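Local coordinates for exopolyphosphatase (PDB 1T6C), which probably hydrolyses phosphoanhydride bonds of polyphosphate or guanosine pentaphosphate, as a calcium-binding member of the Ppx/GppA phosphatase family with an actin-like fold, at residues K189-F194 against K246-F251; T176-D181 against I274-G279; I216-A221 against R264-R269. All blocks are in the same frame, centred on the assembly; numbering follows the deposited sequence.

How the contacts relate
Followed from the N terminus, the chain leaves helix 170-177 at 176-181, which is the first half of contact 2; its partner, the start of helix 274-288, comes after 92 intervening residues, so this is the longest of the three loops. Contacts 1 and 3 both fall within it. Contact 1 joins helix 185-199 to helix 241-251 across 51 intervening residues. Contact 3 starts inside that span, on helix 214-223, and ends beyond it in the loop 264-269, so the two cross. Contacts 1 and 2 are centred about 8 Å apart and share one apolar layer, with Phe-248 packing on Leu-275; Ile-274 and Ile-278 extend the packing to Thr-218 and Leu-219 of contact 3.

Contact 1 (K189-F194 against K246-F251); sequences KRFFEF and KWFDTF
Phe-191 and Phe-192 of helix 185-199 meet Phe-248 of helix 241-251 in an aromatic, wholly apolar packing contact, buried although its centre lies about 21 Å from the centre of the chain. The helices themselves stay apart: the nearest alpha carbons, CA of Phe-192 and CA of Phe-248, are 11.9 Å from each other, so the rings alone span the gap. Phe-192 and Phe-248 approach from opposite directions. The Phe-192 CE2 atom lies 3.6 Å from Phe-248 CZ, and Phe-192 CZ sits over one face of the Phe-248 ring, displaced toward its rim. With centroids 5.0 Å apart and planes at 52°, the pair is neither a parallel stack nor a T-shaped one. Phe-191 adds a looser touch, its CE2 4.1 Å from Phe-248 CE1 as the two side chains slide past each other. It also backs its neighbour, since Phe-191 CD2 lies 3.9 Å above the centre of the Phe-192 ring. Phe-248 holds its CG anti to the backbone N (chi1 -170°), whereas Phe-192 spans the gap with CG beside the N (chi1 -77°). Helix 274-288 supplies further packing, through Leu-275 and Ile-278 on Phe-248 and Lys-283 on Phe-192. With only carbon atoms meeting across the gap, the contact probably rests on dispersion and burial of aromatic surface, without directional polar bonds to fix the ring angles.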
loop_
_atom_site.group_PDB
_atom_site.type_symbol
_atom_site.label_atom_id
_atom_site.label_comp_id
_atom_site.label_asym_id
_atom_site.label_seq_id
_atom_site.Cartn_x
_atom_site.Cartn_y
_atom_site.Cartn_z
ATOM N N LYS A 189 -11.884 19.508 11.687
ATOM C CA LYS A 189 -11.315 19.651 13.024
ATOM C C LYS A 189 -11.463 18.355 13.798
ATOM O O LYS A 189 -10.528 17.907 14.448
ATOM C CB LYS A 189 -12.019 20.799 13.743
ATOM C CG LYS A 189 -11.642 21.016 15.170
ATOM C CD LYS A 189 -12.859 21.628 15.958
ATOM C CE LYS A 189 -13.927 20.622 16.225
ATOM N NZ LYS A 189 -15.017 21.195 17.103
ATOM N N ARG A 190 -12.656 17.772 13.780
ATOM C CA ARG A 190 -12.857 16.523 14.494
ATOM C C ARG A 190 -11.950 15.385 13.980
ATOM O O ARG A 190 -11.455 14.561 14.755
ATOM C CB ARG A 190 -14.289 16.084 14.403
ATOM C CG ARG A 190 -15.228 16.908 15.252
ATOM C CD ARG A 190 -16.639 16.347 15.266
ATOM N NE ARG A 190 -17.480 16.725 14.124
ATOM C CZ ARG A 190 -18.111 17.885 14.017
ATOM N NH1 ARG A 190 -18.877 18.148 12.963
ATOM N NH2 ARG A 190 -17.978 18.794 14.951
ATOM N N PHE A 191 -11.845 15.310 12.655
ATOM C CA PHE A 191 -10.964 14.358 11.979
ATOM C C PHE A 191 -9.530 14.527 12.502
ATOM O O PHE A 191 -8.887 13.547 12.895
ATOM C CB PHE A 191 -11.084 14.596 10.475
ATOM C CG PHE A 191 -9.970 14.066 9.638
ATOM C CD1 PHE A 191 -9.933 12.736 9.258
ATOM C CD2 PHE A 191 -8.991 14.926 9.132
ATOM C CE1 PHE A 191 -8.918 12.280 8.456
ATOM C CE2 PHE A 191 -8.003 14.465 8.303
ATOM C CZ PHE A 191 -7.962 13.149 7.973
ATOM N N PHE A 192 -9.036 15.754 12.549
ATOM C CA PHE A 192 -7.683 15.951 13.072
ATOM C C PHE A 192 -7.541 15.687 14.578
ATOM O O PHE A 192 -6.488 15.216 15.020
ATOM C CB PHE A 192 -7.151 17.347 12.696
ATOM C CG PHE A 192 -6.678 17.459 11.253
ATOM C CD1 PHE A 192 -5.704 16.605 10.768
ATOM C CD2 PHE A 192 -7.181 18.417 10.386
ATOM C CE1 PHE A 192 -5.245 16.695 9.434
ATOM C CE2 PHE A 192 -6.735 18.498 9.054
ATOM C CZ PHE A 192 -5.770 17.635 8.596
ATOM N N GLU A 193 -8.552 16.005 15.373
ATOM C CA GLU A 193 -8.530 15.659 16.781
ATOM C C GLU A 193 -8.359 14.147 16.940
ATOM O O GLU A 193 -7.628 13.678 17.823
ATOM C CB GLU A 193 -9.813 16.125 17.481
ATOM C CG GLU A 193 -9.997 17.621 17.607
ATOM C CD GLU A 193 -11.388 18.036 18.135
ATOM O OE1 GLU A 193 -12.306 17.192 18.242
ATOM O OE2 GLU A 193 -11.562 19.229 18.461
ATOM N N PHE A 194 -9.084 13.377 16.126
ATOM C CA PHE A 194 -9.002 11.928 16.194
ATOM C C PHE A 194 -7.602 11.475 15.805
ATOM O O PHE A 194 -7.012 10.617 16.462
ATOM C CB PHE A 194 -10.065 11.273 15.296
ATOM C CG PHE A 194 -9.790 9.829 15.030
ATOM C CD1 PHE A 194 -10.033 8.879 16.015
ATOM C CD2 PHE A 194 -9.210 9.424 13.854
ATOM C CE1 PHE A 194 -9.742 7.550 15.800
ATOM C CE2 PHE A 194 -8.901 8.088 13.633
ATOM C CZ PHE A 194 -9.195 7.141 14.598
ATOM N N LYS A 246 -0.808 22.661 1.886
ATOM C CA LYS A 246 -1.439 23.399 0.799
ATOM C C LYS A 246 -2.340 22.501 -0.048
ATOM O O LYS A 246 -3.436 22.922 -0.437
ATOM C CB LYS A 246 -0.399 24.145 -0.020
ATOM C CG LYS A 246 0.037 25.394 0.706
ATOM C CD LYS A 246 1.301 25.980 0.096
ATOM C CE LYS A 246 1.097 27.393 -0.425
ATOM N NZ LYS A 246 2.328 27.836 -1.153
ATOM N N TRP A 247 -1.936 21.247 -0.269
ATOM C CA TRP A 247 -2.811 20.291 -0.985
ATOM C C TRP A 247 -4.044 19.899 -0.177
ATOM O O TRP A 247 -5.144 19.722 -0.736
ATOM C CB TRP A 247 -2.030 19.044 -1.443
ATOM C CG TRP A 247 -1.204 19.339 -2.635
ATOM C CD1 TRP A 247 0.140 19.512 -2.688
ATOM C CD2 TRP A 247 -1.694 19.626 -3.944
ATOM N NE1 TRP A 247 0.524 19.865 -3.961
ATOM C CE2 TRP A 247 -0.592 19.936 -4.755
ATOM C CE3 TRP A 247 -2.972 19.619 -4.530
ATOM C CZ2 TRP A 247 -0.719 20.264 -6.085
ATOM C CZ3 TRP A 247 -3.082 19.932 -5.851
ATOM C CH2 TRP A 247 -1.973 20.245 -6.614
ATOM N N PHE A 248 -3.883 19.711 1.133
ATOM C CA PHE A 248 -5.028 19.475 1.998
ATOM C C PHE A 248 -6.026 20.637 1.894
ATOM O O PHE A 248 -7.210 20.450 1.690
ATOM C CB PHE A 248 -4.615 19.247 3.459
ATOM C CG PHE A 248 -5.756 18.771 4.299
ATOM C CD1 PHE A 248 -6.010 17.414 4.447
ATOM C CD2 PHE A 248 -6.619 19.667 4.900
ATOM C CE1 PHE A 248 -7.119 16.957 5.163
ATOM C CE2 PHE A 248 -7.679 19.220 5.622
ATOM C CZ PHE A 248 -7.934 17.858 5.751
ATOM N N ASP A 249 -5.520 21.854 1.983
ATOM C CA ASP A 249 -6.370 23.027 1.916
ATOM C C ASP A 249 -7.060 23.186 0.553
ATOM O O ASP A 249 -8.198 23.658 0.484
ATOM C CB ASP A 249 -5.562 24.268 2.256
ATOM C CG ASP A 249 -5.185 24.336 3.719
ATOM O OD1 ASP A 249 -5.738 23.594 4.586
ATOM O OD2 ASP A 249 -4.256 25.094 4.062
ATOM N N THR A 250 -6.412 22.728 -0.513
ATOM C CA THR A 250 -6.967 22.759 -1.851
ATOM C C THR A 250 -8.108 21.775 -1.953
ATOM O O THR A 250 -9.222 22.121 -2.345
ATOM C CB THR A 250 -5.852 22.406 -2.855
ATOM O OG1 THR A 250 -4.921 23.497 -2.893
ATOM C CG2 THR A 250 -6.338 22.269 -4.261
ATOM N N PHE A 251 -7.852 20.537 -1.563
ATOM C CA PHE A 251 -8.884 19.507 -1.725
ATOM C C PHE A 251 -10.058 19.704 -0.782
ATOM O O PHE A 251 -11.181 19.350 -1.105
ATOM C CB PHE A 251 -8.283 18.110 -1.587
ATOM C CG PHE A 251 -7.601 17.654 -2.809
ATOM C CD1 PHE A 251 -6.244 17.584 -2.873
ATOM C CD2 PHE A 251 -8.340 17.338 -3.937
ATOM C CE1 PHE A 251 -5.616 17.144 -4.050
ATOM C CE2 PHE A 251 -7.717 16.962 -5.108
ATOM C CZ PHE A 251 -6.354 16.855 -5.155
#

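Contact 2 (T176-D181 against I274-G279); sequences TFFKQD and ILAGIG
Apolar contact comes first, and it is carried by one aromatic atom: Phe-178 CE2 lies 3.9 Å from Leu-275 CD2 and 4.2 Å from Ala-276 CB. CD2 is the leucine methyl that touches, and the two side chains meet at a slant. The chi1 torsion of Leu-275 carries CG away from the backbone N, and chi2 then extends CD2, anti to CA, to the ring. Pro-183 and Phe-191 also touch the Phe-178 ring, Phe-191 with its plane at about 55° to it, and Pro-183 packs on Leu-275 as well. A second kind of approach involves the backbone, for Ala-276 N sits at the edge of the Phe-178 ring, near its plane, 4.1 Å from CE2. The small Ala-276 lies at the closest backbone approach, its CA 8.9 Å from CA of Phe-178. In this actin-like fold Phe-178 is the first residue past helix 170-177 to depart from helical backbone angles (phi -98°, psi 78°), and its side chain is directed at the first turn of helix 274-288. The calcium ion is about 13 Å from the Ala-276 side chain, so the contact takes no part in binding it. Polar bonds lie to one side: Lys-179 NZ reaches back to carbonyls at the end of helix 170-177, bonding to Glu-175 O and, weakly, to Thr-176 O at 3.2 Å. Gln-180 N bonds to Glu-187, and Asp-181 OD2 to the hydroxyl of Ser-256.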
loop_
_atom_site.group_PDB
_atom_site.type_symbol
_atom_site.label_atom_id
_atom_site.label_comp_id
_atom_site.label_asym_id
_atom_site.label_seq_id
_atom_site.Cartn_x
_atom_site.Cartn_y
_atom_site.Cartn_z
ATOM N N THR A 176 -17.009 8.541 8.536
ATOM C CA THR A 176 -17.206 8.852 9.940
ATOM C C THR A 176 -17.262 10.343 10.179
ATOM O O THR A 176 -18.146 10.842 10.898
ATOM C CB THR A 176 -16.049 8.241 10.773
ATOM O OG1 THR A 176 -16.139 6.801 10.779
ATOM C CG2 THR A 176 -16.120 8.714 12.211
ATOM N N PHE A 177 -16.288 11.062 9.622
ATOM C CA PHE A 177 -16.131 12.491 9.940
ATOM C C PHE A 177 -16.733 13.443 8.914
ATOM O O PHE A 177 -17.189 14.526 9.285
ATOM C CB PHE A 177 -14.639 12.809 10.103
ATOM C CG PHE A 177 -14.029 12.150 11.294
ATOM C CD1 PHE A 177 -14.415 12.537 12.570
ATOM C CD2 PHE A 177 -13.061 11.158 11.158
ATOM C CE1 PHE A 177 -13.896 11.908 13.687
ATOM C CE2 PHE A 177 -12.559 10.538 12.263
ATOM C CZ PHE A 177 -12.972 10.919 13.538
ATOM N N PHE A 178 -16.665 13.071 7.645
ATOM C CA PHE A 178 -16.980 13.983 6.547
ATOM C C PHE A 178 -18.401 13.730 6.094
ATOM O O PHE A 178 -18.640 13.109 5.067
ATOM C CB PHE A 178 -15.979 13.873 5.401
ATOM C CG PHE A 178 -14.530 14.129 5.785
ATOM C CD1 PHE A 178 -14.162 14.787 6.964
ATOM C CD2 PHE A 178 -13.509 13.743 4.913
ATOM C CE1 PHE A 178 -12.832 15.015 7.262
ATOM C CE2 PHE A 178 -12.144 13.997 5.224
ATOM C CZ PHE A 178 -11.829 14.633 6.379
ATOM N N LYS A 179 -19.349 14.255 6.860
ATOM C CA LYS A 179 -20.751 14.067 6.506
ATOM C C LYS A 179 -21.150 14.939 5.310
ATOM O O LYS A 179 -22.057 14.557 4.578
ATOM C CB LYS A 179 -21.691 14.330 7.682
ATOM C CG LYS A 179 -21.329 13.608 8.986
ATOM C CD LYS A 179 -21.366 12.126 8.833
ATOM C CE LYS A 179 -21.130 11.433 10.172
ATOM N NZ LYS A 179 -21.035 9.949 10.010
ATOM N N GLN A 180 -20.476 16.078 5.127
ATOM C CA GLN A 180 -20.629 16.898 3.915
ATOM C C GLN A 180 -19.515 16.607 2.917
ATOM O O GLN A 180 -18.432 16.142 3.287
ATOM C CB GLN A 180 -20.636 18.374 4.277
ATOM C CG GLN A 180 -21.750 18.744 5.242
ATOM C CD GLN A 180 -22.930 19.323 4.536
ATOM O OE1 GLN A 180 -23.737 18.594 3.955
ATOM N NE2 GLN A 180 -23.030 20.649 4.550
ATOM N N ASP A 181 -19.788 16.898 1.651
ATOM C CA ASP A 181 -18.817 16.697 0.589
ATOM C C ASP A 181 -18.616 17.990 -0.185
ATOM O O ASP A 181 -19.480 18.350 -0.983
ATOM C CB ASP A 181 -19.317 15.591 -0.324
ATOM C CG ASP A 181 -18.368 15.276 -1.440
ATOM O OD1 ASP A 181 -17.254 15.857 -1.522
ATOM O OD2 ASP A 181 -18.649 14.403 -2.279
ATOM N N ILE A 274 -9.377 10.862 -0.910
ATOM C CA ILE A 274 -8.014 11.391 -0.946
ATOM C C ILE A 274 -7.798 12.420 0.133
ATOM O O ILE A 274 -6.695 12.466 0.679
ATOM C CB ILE A 274 -7.620 11.929 -2.355
ATOM C CG1 ILE A 274 -6.096 12.126 -2.391
ATOM C CG2 ILE A 274 -8.426 13.160 -2.739
ATOM C CD1 ILE A 274 -5.614 12.488 -3.765
ATOM N N LEU A 275 -8.812 13.210 0.502
ATOM C CA LEU A 275 -8.584 14.255 1.514
ATOM C C LEU A 275 -8.171 13.646 2.869
ATOM O O LEU A 275 -7.220 14.087 3.521
ATOM C CB LEU A 275 -9.839 15.131 1.669
ATOM C CG LEU A 275 -9.693 16.299 2.642
ATOM C CD1 LEU A 275 -8.673 17.328 2.117
ATOM C CD2 LEU A 275 -11.051 16.945 2.914
ATOM N N ALA A 276 -8.858 12.608 3.292
ATOM C CA ALA A 276 -8.537 11.875 4.514
ATOM C C ALA A 276 -7.150 11.316 4.456
ATOM O O ALA A 276 -6.412 11.367 5.455
ATOM C CB ALA A 276 -9.566 10.732 4.782
ATOM N N GLY A 277 -6.759 10.773 3.304
ATOM C CA GLY A 277 -5.412 10.278 3.130
ATOM C C GLY A 277 -4.388 11.365 3.325
ATOM O O GLY A 277 -3.385 11.165 3.987
ATOM N N ILE A 278 -4.616 12.512 2.696
ATOM C CA ILE A 278 -3.664 13.619 2.811
ATOM C C ILE A 278 -3.549 14.020 4.274
ATOM O O ILE A 278 -2.446 14.274 4.762
ATOM C CB ILE A 278 -4.100 14.804 1.956
ATOM C CG1 ILE A 278 -4.064 14.451 0.478
ATOM C CG2 ILE A 278 -3.159 15.983 2.182
ATOM C CD1 ILE A 278 -4.795 15.476 -0.377
ATOM N N GLY A 279 -4.651 14.044 5.003
ATOM C CA GLY A 279 -4.655 14.416 6.415
ATOM C C GLY A 279 -3.828 13.512 7.305
ATOM O O GLY A 279 -3.155 13.995 8.241
#

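Contact 3 (I216-A221 against R264-R269); sequences ITTLAA and RQVEDR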
loop_
_atom_site.group_PDB
_atom_site.type_symbol
_atom_site.label_atom_id
_atom_site.label_comp_id
_atom_site.label_asym_id
_atom_site.label_seq_id
_atom_site.Cartn_x
_atom_site.Cartn_y
_atom_site.Cartn_z
ATOM N N ILE A 216 -0.109 9.363 -1.249
ATOM C CA ILE A 216 1.131 10.144 -1.246
ATOM C C ILE A 216 1.825 10.195 -2.622
ATOM O O ILE A 216 2.429 11.214 -2.993
ATOM C CB ILE A 216 2.051 9.684 -0.095
ATOM C CG1 ILE A 216 3.033 10.804 0.271
ATOM C CG2 ILE A 216 2.713 8.380 -0.434
ATOM C CD1 ILE A 216 2.402 11.970 1.011
ATOM N N THR A 217 1.708 9.141 -3.424
ATOM C CA THR A 217 2.289 9.180 -4.756
ATOM C C THR A 217 1.461 10.091 -5.656
ATOM O O THR A 217 2.007 10.774 -6.503
ATOM C CB THR A 217 2.434 7.787 -5.417
ATOM O OG1 THR A 217 1.193 7.060 -5.363
ATOM C CG2 THR A 217 3.453 6.934 -4.660
ATOM N N THR A 218 0.143 10.097 -5.490
ATOM C CA THR A 218 -0.688 11.063 -6.219
ATOM C C THR A 218 -0.335 12.474 -5.828
ATOM O O THR A 218 -0.190 13.326 -6.697
ATOM C CB THR A 218 -2.157 10.796 -5.971
ATOM O OG1 THR A 218 -2.488 9.490 -6.468
ATOM C CG2 THR A 218 -3.012 11.780 -6.741
ATOM N N LEU A 219 -0.122 12.720 -4.531
ATOM C CA LEU A 219 0.285 14.049 -4.065
ATOM C C LEU A 219 1.607 14.489 -4.669
ATOM O O LEU A 219 1.740 15.621 -5.142
ATOM C CB LEU A 219 0.368 14.076 -2.536
ATOM C CG LEU A 219 -0.718 14.653 -1.670
ATOM C CD1 LEU A 219 -0.083 15.128 -0.387
ATOM C CD2 LEU A 219 -1.506 15.782 -2.303
ATOM N N ALA A 220 2.578 13.573 -4.721
ATOM C CA ALA A 220 3.857 13.869 -5.327
ATOM C C ALA A 220 3.702 14.200 -6.802
ATOM O O ALA A 220 4.289 15.175 -7.288
ATOM C CB ALA A 220 4.829 12.713 -5.122
ATOM N N ALA A 221 2.897 13.439 -7.538
ATOM C CA ALA A 221 2.645 13.736 -8.945
ATOM C C ALA A 221 1.993 15.105 -9.104
ATOM O O ALA A 221 2.320 15.848 -10.009
ATOM C CB ALA A 221 1.761 12.653 -9.573
ATOM N N ARG A 264 -6.164 15.896 -12.904
ATOM C CA ARG A 264 -6.254 14.677 -13.710
ATOM C C ARG A 264 -5.610 13.452 -13.092
ATOM O O ARG A 264 -6.057 12.334 -13.332
ATOM C CB ARG A 264 -5.564 14.914 -15.053
ATOM C CG ARG A 264 -6.309 15.797 -15.968
ATOM C CD ARG A 264 -5.630 15.969 -17.309
ATOM N NE ARG A 264 -6.288 17.100 -17.954
ATOM C CZ ARG A 264 -7.448 17.024 -18.569
ATOM N NH1 ARG A 264 -8.053 15.849 -18.729
ATOM N NH2 ARG A 264 -7.970 18.131 -19.092
ATOM N N GLN A 265 -4.576 13.651 -12.288
ATOM C CA GLN A 265 -3.859 12.533 -11.682
ATOM C C GLN A 265 -4.662 11.818 -10.607
ATOM O O GLN A 265 -4.401 10.651 -10.303
ATOM C CB GLN A 265 -2.523 13.007 -11.123
ATOM C CG GLN A 265 -1.613 13.558 -12.207
ATOM C CD GLN A 265 -1.593 15.077 -12.255
ATOM O OE1 GLN A 265 -2.655 15.739 -12.172
ATOM N NE2 GLN A 265 -0.382 15.654 -12.330
ATOM N N VAL A 266 -5.652 12.504 -10.040
ATOM C CA VAL A 266 -6.554 11.872 -9.069
ATOM C C VAL A 266 -7.470 10.859 -9.730
ATOM O O VAL A 266 -8.280 11.236 -10.575
ATOM C CB VAL A 266 -7.403 12.958 -8.328
ATOM C CG1 VAL A 266 -8.306 12.322 -7.297
ATOM C CG2 VAL A 266 -6.441 13.969 -7.665
ATOM N N GLU A 267 -7.347 9.591 -9.352
ATOM C CA GLU A 267 -8.295 8.587 -9.856
ATOM C C GLU A 267 -9.686 8.848 -9.329
ATOM O O GLU A 267 -9.858 9.097 -8.142
ATOM C CB GLU A 267 -7.873 7.189 -9.441
ATOM C CG GLU A 267 -6.609 6.712 -10.116
ATOM C CD GLU A 267 -6.103 5.411 -9.542
ATOM O OE1 GLU A 267 -6.739 4.835 -8.607
ATOM O OE2 GLU A 267 -5.054 4.963 -10.033
ATOM N N ASP A 268 -10.685 8.713 -10.212
ATOM C CA ASP A 268 -12.111 8.876 -9.886
ATOM C C ASP A 268 -12.468 8.083 -8.627
ATOM O O ASP A 268 -13.146 8.592 -7.718
ATOM C CB ASP A 268 -12.989 8.353 -11.035
ATOM C CG ASP A 268 -12.909 9.215 -12.305
ATOM O OD1 ASP A 268 -12.783 10.451 -12.183
ATOM O OD2 ASP A 268 -12.969 8.747 -13.477
ATOM N N ARG A 269 -11.977 6.852 -8.559
ATOM C CA ARG A 269 -12.352 5.939 -7.480
ATOM C C ARG A 269 -11.728 6.320 -6.123
ATOM O O ARG A 269 -12.183 5.851 -5.076
ATOM C CB ARG A 269 -12.034 4.491 -7.863
ATOM C CG ARG A 269 -10.561 4.178 -7.940
ATOM C CD ARG A 269 -10.272 2.762 -8.479
ATOM N NE ARG A 269 -8.863 2.554 -8.826
ATOM C CZ ARG A 269 -8.337 2.700 -10.045
ATOM N NH1 ARG A 269 -9.077 3.094 -11.086
ATOM N NH2 ARG A 269 -7.041 2.456 -10.228
HETATM O O HOH W 1 -5.210 8.861 -7.305
#
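Helix 214-223, which follows strand 208-212 of the central sheet in its half of this actin-like fold, rests Thr-218 and Ala-221 against the loop 264-269 that leads into helix 274-288. The chains run close here, with CA of Thr-218 6.5 Å from CA of Gln-265. Thr-218 works in two directions. Its methyl CG2, anti to the backbone N, lies 4.0 Å from Gln-265 O and 4.2 Å from Val-266 CG2; the Thr-218 and Val-266 side chains cross at about a right angle. Its hydroxyl OG1 is beside the backbone N (chi1 -62°), where it donates to the carbonyl of Gly-214 one turn back and accepts a hydrogen bond from a water at 2.9 Å. The same water accepts from Glu-267 N at 3.0 Å, a water bridge between segments that share no direct hydrogen bond. Farther along, the Gln-265 side chain, bent at chi2 (101°), lies beside Ala-221: its CG is 4.4 Å from Ala-221 CB, and NE2 comes to 3.6 Å from Ala-221 O, not a hydrogen bond, while NE2 donates to the Val-226 carbonyl. Within the loop, Glu-267 OE1 and Arg-269 NH2 form a 2.9 Å salt bridge in which the carboxylate stands above one face of the guanidinium, so charge attraction acts without a directed N-H; Glu-267 OE1 also pairs with Arg-270. Around these residues, Ile-274 of helix 274-288 packs on Thr-218, Phe-251 of helix 241-251 on Val-266, and Ile-216 and Ala-220 set helix 214-223 against strand 292-296.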